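Local coordinates for endoglucanase (Humicola insolens, PDB 1DYS), which hydrolyses internal beta-1,4-glucosidic bonds of cellulose as a family 6 endoglucanase and takes part in the recycling of plant biomass, at residues F6-L12 with N78-G82; Q23-F28 with W330-Q336; Q160-G164 with T202-A207. All coordinates share one frame; numbering follows the deposited sequence.

Contact 1 of 3, residues F6-L12 with N78-G82; sequences FSGRTLL and NPIVG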
# COMPACT_ATOMS: atom_id res chain seq x y z
N PHE A 6 -19.15 25.92 -2.77
CA PHE A 6 -18.19 26.35 -1.77
C PHE A 6 -18.50 27.78 -1.27
O PHE A 6 -17.91 28.22 -0.31
CB PHE A 6 -16.77 26.31 -2.32
CG PHE A 6 -16.25 24.91 -2.53
CD1 PHE A 6 -16.48 24.22 -3.73
CD2 PHE A 6 -15.54 24.28 -1.52
CE1 PHE A 6 -15.99 22.94 -3.93
CE2 PHE A 6 -15.09 22.98 -1.68
CZ PHE A 6 -15.31 22.34 -2.89
N SER A 7 -19.32 28.48 -2.04
CA SER A 7 -19.73 29.85 -1.69
C SER A 7 -20.22 29.98 -0.26
O SER A 7 -21.16 29.34 0.22
CB SER A 7 -20.86 30.29 -2.64
OG SER A 7 -20.77 31.68 -2.92
N GLY A 8 -19.53 30.82 0.51
CA GLY A 8 -19.80 31.09 1.89
C GLY A 8 -19.51 29.96 2.85
O GLY A 8 -19.83 30.03 4.03
N ARG A 9 -18.83 28.91 2.38
CA ARG A 9 -18.48 27.77 3.22
C ARG A 9 -16.98 27.71 3.49
O ARG A 9 -16.20 28.39 2.84
CB ARG A 9 -19.01 26.49 2.55
CG ARG A 9 -20.52 26.40 2.61
CD ARG A 9 -21.13 25.10 2.10
NE ARG A 9 -22.57 25.14 2.34
CZ ARG A 9 -23.52 25.08 1.42
NH1 ARG A 9 -23.20 24.95 0.14
NH2 ARG A 9 -24.79 25.13 1.82
N THR A 10 -16.57 26.90 4.45
CA THR A 10 -15.15 26.69 4.74
C THR A 10 -14.82 25.21 4.46
O THR A 10 -15.58 24.38 4.95
CB THR A 10 -14.82 26.96 6.21
OG1 THR A 10 -15.88 26.44 7.03
CG2 THR A 10 -14.73 28.47 6.42
N LEU A 11 -13.78 24.93 3.69
CA LEU A 11 -13.39 23.52 3.49
C LEU A 11 -12.95 22.95 4.83
O LEU A 11 -12.17 23.48 5.61
CB LEU A 11 -12.25 23.45 2.48
CG LEU A 11 -11.80 22.02 2.13
CD1 LEU A 11 -12.90 21.12 1.58
CD2 LEU A 11 -10.60 22.10 1.19
N LEU A 12 -13.52 21.78 5.20
CA LEU A 12 -13.29 21.21 6.51
C LEU A 12 -11.86 20.74 6.77
O LEU A 12 -11.27 20.12 5.88
CB LEU A 12 -14.30 20.08 6.77
CG LEU A 12 -14.25 19.42 8.16
CD1 LEU A 12 -14.90 20.26 9.24
CD2 LEU A 12 -14.91 18.04 8.10
N ASN A 78 -19.75 26.76 8.95
CA ASN A 78 -20.47 26.33 7.76
C ASN A 78 -19.50 25.59 6.80
O ASN A 78 -18.97 26.17 5.85
CB ASN A 78 -21.00 27.54 6.99
CG ASN A 78 -22.51 27.43 6.92
OD1 ASN A 78 -23.16 27.92 7.85
ND2 ASN A 78 -23.02 26.78 5.88
N PRO A 79 -19.31 24.35 7.14
CA PRO A 79 -18.32 23.52 6.48
C PRO A 79 -18.80 22.90 5.19
O PRO A 79 -19.99 22.76 4.91
CB PRO A 79 -17.97 22.40 7.49
CG PRO A 79 -19.21 22.32 8.34
CD PRO A 79 -19.91 23.65 8.27
N ILE A 80 -17.78 22.54 4.40
CA ILE A 80 -18.06 21.65 3.26
C ILE A 80 -16.96 20.59 3.38
O ILE A 80 -15.81 20.95 3.59
CB ILE A 80 -18.16 22.32 1.91
CG1 ILE A 80 -18.44 21.26 0.83
CG2 ILE A 80 -16.92 23.16 1.63
CD1 ILE A 80 -18.83 21.83 -0.52
N VAL A 81 -17.37 19.33 3.38
CA VAL A 81 -16.39 18.24 3.53
C VAL A 81 -15.82 17.77 2.19
O VAL A 81 -16.63 17.46 1.33
CB VAL A 81 -17.14 17.04 4.16
CG1 VAL A 81 -16.24 15.80 4.23
CG2 VAL A 81 -17.66 17.43 5.53
N GLY A 82 -14.50 17.72 2.03
CA GLY A 82 -13.96 17.20 0.76
C GLY A 82 -13.62 15.72 1.00
O GLY A 82 -12.91 15.40 1.95
O HOH W 1 -22.53 24.47 4.76
O HOH W 2 -17.46 28.22 8.14
O HOH W 3 -12.44 18.25 4.03

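Contact 2 of 3, residues Q23-F28 with W330-Q336; sequences QTRQAF and WFDAYAQ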
# COMPACT_ATOMS: atom_id res chain seq x y z
N GLN A 23 3.75 16.43 14.51
CA GLN A 23 5.17 16.07 14.47
C GLN A 23 5.98 17.21 13.86
O GLN A 23 7.06 17.56 14.35
CB GLN A 23 5.38 14.81 13.62
CG GLN A 23 6.85 14.42 13.52
CD GLN A 23 7.06 13.04 12.92
OE1 GLN A 23 8.20 12.59 12.81
NE2 GLN A 23 6.00 12.35 12.53
N THR A 24 5.43 17.84 12.80
CA THR A 24 6.15 18.93 12.14
C THR A 24 6.27 20.13 13.05
O THR A 24 7.31 20.78 13.14
CB THR A 24 5.46 19.33 10.81
OG1 THR A 24 5.07 18.11 10.14
CG2 THR A 24 6.39 20.10 9.89
N ARG A 25 5.17 20.50 13.68
CA ARG A 25 5.14 21.58 14.64
C ARG A 25 6.11 21.28 15.77
O ARG A 25 6.89 22.20 16.03
CB ARG A 25 3.75 21.74 15.26
CG ARG A 25 3.52 23.19 15.72
CD ARG A 25 2.14 23.18 16.45
NE ARG A 25 2.44 22.39 17.65
CZ ARG A 25 3.03 23.01 18.67
NH1 ARG A 25 3.30 24.31 18.72
NH2 ARG A 25 3.35 22.21 19.66
N GLN A 26 6.10 20.06 16.31
CA GLN A 26 7.13 19.75 17.32
C GLN A 26 8.55 19.89 16.79
O GLN A 26 9.44 20.40 17.50
CB GLN A 26 6.92 18.29 17.78
CG GLN A 26 5.63 18.13 18.60
CD GLN A 26 5.23 16.68 18.76
OE1 GLN A 26 4.11 16.31 19.09
NE2 GLN A 26 6.14 15.74 18.50
N ALA A 27 8.87 19.45 15.57
CA ALA A 27 10.21 19.54 15.01
C ALA A 27 10.71 20.97 14.91
O ALA A 27 11.82 21.31 15.34
CB ALA A 27 10.29 18.84 13.65
N PHE A 28 9.87 21.88 14.42
CA PHE A 28 10.23 23.28 14.32
C PHE A 28 10.45 23.85 15.73
O PHE A 28 11.49 24.46 15.97
CB PHE A 28 9.16 24.09 13.61
CG PHE A 28 9.25 24.02 12.11
CD1 PHE A 28 10.42 24.30 11.42
CD2 PHE A 28 8.12 23.60 11.40
CE1 PHE A 28 10.47 24.20 10.04
CE2 PHE A 28 8.18 23.52 10.01
CZ PHE A 28 9.32 23.82 9.34
N TRP A 330 4.11 9.31 6.42
CA TRP A 330 4.49 10.68 6.74
C TRP A 330 5.97 10.90 6.50
O TRP A 330 6.84 10.07 6.80
CB TRP A 330 4.15 10.92 8.21
CG TRP A 330 4.30 12.39 8.52
CD1 TRP A 330 5.24 12.99 9.27
CD2 TRP A 330 3.40 13.41 8.06
NE1 TRP A 330 5.02 14.37 9.33
CE2 TRP A 330 3.87 14.62 8.59
CE3 TRP A 330 2.26 13.44 7.25
CZ2 TRP A 330 3.27 15.85 8.35
CZ3 TRP A 330 1.63 14.65 7.02
CH2 TRP A 330 2.14 15.85 7.55
N PHE A 331 6.28 12.03 5.87
CA PHE A 331 7.63 12.40 5.45
C PHE A 331 7.89 13.78 6.06
O PHE A 331 7.66 14.79 5.38
CB PHE A 331 7.67 12.41 3.92
CG PHE A 331 9.01 12.66 3.27
CD1 PHE A 331 10.17 12.79 4.01
CD2 PHE A 331 9.10 12.72 1.88
CE1 PHE A 331 11.40 13.01 3.41
CE2 PHE A 331 10.32 12.95 1.26
CZ PHE A 331 11.46 13.09 2.03
N ASP A 332 8.29 13.74 7.34
CA ASP A 332 8.34 15.01 8.07
C ASP A 332 9.32 16.03 7.54
O ASP A 332 8.99 17.22 7.59
CB ASP A 332 8.50 14.72 9.57
CG ASP A 332 8.09 15.93 10.38
OD1 ASP A 332 6.87 16.19 10.40
OD2 ASP A 332 8.97 16.58 10.99
N ALA A 333 10.47 15.64 6.96
CA ALA A 333 11.34 16.66 6.39
C ALA A 333 10.67 17.38 5.20
O ALA A 333 10.97 18.54 4.94
CB ALA A 333 12.64 16.00 5.93
N TYR A 334 9.84 16.61 4.50
CA TYR A 334 9.12 17.21 3.38
C TYR A 334 8.07 18.20 3.90
O TYR A 334 7.95 19.27 3.29
CB TYR A 334 8.54 16.12 2.50
CG TYR A 334 8.10 16.59 1.14
CD1 TYR A 334 6.87 17.22 1.01
CD2 TYR A 334 8.85 16.41 0.00
CE1 TYR A 334 6.41 17.67 -0.22
CE2 TYR A 334 8.43 16.83 -1.24
CZ TYR A 334 7.19 17.46 -1.33
OH TYR A 334 6.78 17.90 -2.56
N ALA A 335 7.37 17.81 4.96
CA ALA A 335 6.41 18.69 5.60
C ALA A 335 7.10 19.96 6.14
O ALA A 335 6.58 21.06 5.90
CB ALA A 335 5.70 18.00 6.75
N GLN A 336 8.29 19.85 6.69
CA GLN A 336 9.04 21.05 7.11
C GLN A 336 9.35 21.90 5.90
O GLN A 336 9.16 23.13 5.90
CB GLN A 336 10.31 20.62 7.89
CG GLN A 336 9.96 19.97 9.22
CD GLN A 336 11.24 19.49 9.89
OE1 GLN A 336 12.18 20.30 9.99
NE2 GLN A 336 11.29 18.23 10.28

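Contact 3 of 3, residues Q160-G164 with T202-A207; sequences QEAIG and TILQKA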
# COMPACT_ATOMS: atom_id res chain seq x y z
N GLN A 160 -15.01 2.77 -17.31
CA GLN A 160 -16.01 3.78 -17.64
C GLN A 160 -17.33 3.44 -16.96
O GLN A 160 -18.02 4.29 -16.39
CB GLN A 160 -16.23 3.94 -19.14
CG GLN A 160 -15.02 4.49 -19.90
CD GLN A 160 -15.30 4.52 -21.40
OE1 GLN A 160 -16.27 3.91 -21.87
NE2 GLN A 160 -14.49 5.18 -22.20
N GLU A 161 -17.69 2.15 -16.98
CA GLU A 161 -18.88 1.69 -16.29
C GLU A 161 -18.77 1.91 -14.78
O GLU A 161 -19.74 2.33 -14.14
CB GLU A 161 -19.14 0.20 -16.58
CG GLU A 161 -20.33 -0.33 -15.79
CD GLU A 161 -20.72 -1.75 -16.18
OE1 GLU A 161 -20.27 -2.22 -17.25
OE2 GLU A 161 -21.49 -2.39 -15.43
N ALA A 162 -17.57 1.68 -14.21
CA ALA A 162 -17.40 1.91 -12.79
C ALA A 162 -17.62 3.37 -12.39
O ALA A 162 -18.29 3.65 -11.39
CB ALA A 162 -16.00 1.52 -12.30
N ILE A 163 -17.02 4.27 -13.16
CA ILE A 163 -17.13 5.70 -12.81
C ILE A 163 -18.57 6.19 -13.01
O ILE A 163 -19.19 6.90 -12.19
CB ILE A 163 -16.13 6.52 -13.61
CG1 ILE A 163 -14.68 6.13 -13.30
CG2 ILE A 163 -16.36 7.99 -13.24
CD1 ILE A 163 -13.63 6.93 -14.07
N GLY A 164 -19.17 5.72 -14.13
CA GLY A 164 -20.58 6.09 -14.37
C GLY A 164 -21.44 5.61 -13.22
O GLY A 164 -22.40 6.27 -12.84
N THR A 202 -18.64 10.46 -22.70
CA THR A 202 -18.93 9.02 -22.69
C THR A 202 -19.27 8.53 -21.29
O THR A 202 -20.21 7.76 -21.14
CB THR A 202 -17.74 8.25 -23.25
OG1 THR A 202 -17.56 8.64 -24.62
CG2 THR A 202 -17.92 6.74 -23.15
N ILE A 203 -18.49 8.92 -20.28
CA ILE A 203 -18.77 8.53 -18.91
C ILE A 203 -20.10 9.04 -18.40
O ILE A 203 -20.80 8.32 -17.67
CB ILE A 203 -17.66 9.02 -17.94
CG1 ILE A 203 -16.46 8.09 -18.20
CG2 ILE A 203 -18.07 9.04 -16.49
CD1 ILE A 203 -15.15 8.67 -17.74
N LEU A 204 -20.47 10.28 -18.72
CA LEU A 204 -21.74 10.83 -18.28
C LEU A 204 -22.92 10.12 -18.93
O LEU A 204 -23.95 9.87 -18.28
CB LEU A 204 -21.77 12.34 -18.56
CG LEU A 204 -20.92 13.16 -17.57
CD1 LEU A 204 -20.93 14.63 -17.92
CD2 LEU A 204 -21.46 12.98 -16.16
N GLN A 205 -22.77 9.74 -20.21
CA GLN A 205 -23.85 8.96 -20.84
C GLN A 205 -24.11 7.67 -20.06
O GLN A 205 -25.26 7.33 -19.81
CB GLN A 205 -23.53 8.59 -22.27
CG GLN A 205 -23.30 9.77 -23.21
CD GLN A 205 -22.89 9.27 -24.59
OE1 GLN A 205 -21.93 9.74 -25.20
NE2 GLN A 205 -23.64 8.30 -25.09
N LYS A 206 -23.05 6.96 -19.67
CA LYS A 206 -23.16 5.74 -18.89
C LYS A 206 -23.73 5.94 -17.50
O LYS A 206 -24.48 5.06 -17.04
CB LYS A 206 -21.78 5.05 -18.79
CG LYS A 206 -21.18 4.91 -20.17
CD LYS A 206 -20.11 3.84 -20.25
CE LYS A 206 -19.35 3.93 -21.57
NZ LYS A 206 -20.28 3.79 -22.74
N ALA A 207 -23.54 7.09 -16.87
CA ALA A 207 -24.14 7.39 -15.57
C ALA A 207 -25.64 7.64 -15.76
O ALA A 207 -26.42 7.47 -14.83
CB ALA A 207 -23.52 8.59 -14.87

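Contact 1 of 3, residues F6-L12 with N78-G82
T10 and L11 lie parallel to P79 and I80, a short strand pairing that joins the chain's first strand, 10-11, to the start of strand 79-85. Three backbone bonds hold it: T10 N to N78 O, I80 N to T10 O and L12 N to I80 O, each 2.9 Å. Beyond them a water bridges L12 O and G82 N, and strand 51-53 takes over beside strand 79-85, with Y51 bonded to G82. In the distorted alpha/beta barrel of glycoside hydrolase family 6, strand 10-11 is a parallel partner of strand 79-85, which also pairs with strand 132-136. On the I80 side, a type II turn from F6 to R9, with G8 at positive phi, brings the F6 ring back against the strand. I80 CD1 sits over the ring face, 4.2 Å from its centroid and 12° off the normal, reached by a CG1 branch lying anti to the backbone N (chi1 179°); I80 CG2 meets the rim at F6 CD2, 3.6 Å away. F6 and L11 also rest on V307 of strand 303-307. On the other face L12 CD2 packs beside V81 CG2 at 3.8 Å, under helix 60-74. At the N78 end R9 NE and, weakly, N78 ND2 donate to one water, which donates in turn to P79 O, while R9 NH1 binds P5 O. A second water links T10 OG1 with N78 N.

Contact 2 of 3, residues Q23-F28 with W330-Q336
T24 and D332 meet where the chain's first helix, 15-29, is pinned across the first turns of its last, 332-340, the two short axes 9.5 Å apart and inclined by 71°. The tight part is built round the D332 carboxylate. T24 OG1 donates to D332 OD1 at 2.6 Å, coming from the syn side and somewhat out of the carboxylate plane. W330 NE1 gives the same OD1 a second bond, 2.8 Å long and nearly straight at 167°, in the indole plane and along the anti lone pair. The other oxygen, OD2, takes Q336 NE2 from above the carboxylate plane at 2.9 Å. Three donors on one carboxylate probably favour its ionised form and fix its rotation. Apolar atoms close in beside this: T24 CG2, anti to its own backbone N, meets Q336 CG at 3.6 Å, and that CG also lies over the face of the F28 ring, whose CZ touches Q336 CB at 3.7 Å. With an alanine in place of D332, T24 OG1, W330 NE1 and Q336 NE2 would probably all lose their shared acceptor, and the indole would be freer to turn. The looser side is at Q23, exposed to solvent and held by surface contact alone across the two segments. Its extended chain lays the amide over the D332 carboxylate, the planes 12° apart, and carries NE2 to 3.4 Å from W330 CD1. Beyond the crossing, Q336 OE1 bonds R31, W330 N bonds E97 of the second subunit, the indole, beside the probable substrate-binding residue E314, leans on Y17, K20 and L21 of helix 15-29, and F28 reaches past this pair to N36 and V40 of helix 34-46.

Contact 3 of 3, residues Q160-G164 with T202-A207
G164 and A207 are the closest CA pair, 4.0 Å apart, between two helices on the outside of the family 6 alpha/beta barrel, 150-169 and 190-207, which precede and follow strand 175-180. The short axes pass 8.1 Å apart at 60°. Backbone packing comes first: G164 has no side chain, and a CB there would run into A207 N and K206 CB, so glycine lets the helices draw this close. G164 O then touches A207 CB at 3.3 Å and receives a CA-H...O contact from A207 CA at 3.4 Å. Apolar contact lies on the side facing helix 140-146, where I163 CG2 meets I203 CG2 at 3.8 Å; both methyls are anti to their backbone N, and I163 and I203 also reach A140 and I141 of that helix. Among the polar side chains, Q160 NE2 ties helix 150-169 to E199, upstream on helix 190-207, and T202 OG1 turns back to Q198 O of its own helix; E161 meets helix 108-126 through a salt bridge to K113. Q160 OE1 rests against T202 CG2 and, one turn further along the same helix, K206 CE, 3.1 Å away, while NZ stays 4.1 Å from that oxygen.

In the fold
The three sites are separate: contacts 1 and 2 have centres 27 Å apart, contacts 1 and 3 also 27 Å, and contacts 2 and 3, on opposite sides of the chain's centre, 41 Å. Strand 10-11 leads into helix 15-29, so contacts 1 and 2 are tied through sequence although their nearest atoms are about 14 Å apart. Contact 3 is nested within the loop that contact 2 closes. They lie at different distances from the substrate cleft: between side chains, W330 of contact 2 is about 4 Å from E314, G82 of contact 1 about 9 Å from W52, both partners probably substrate-binding, and I163 of contact 3 about 10 Å from D139, a probable proton donor.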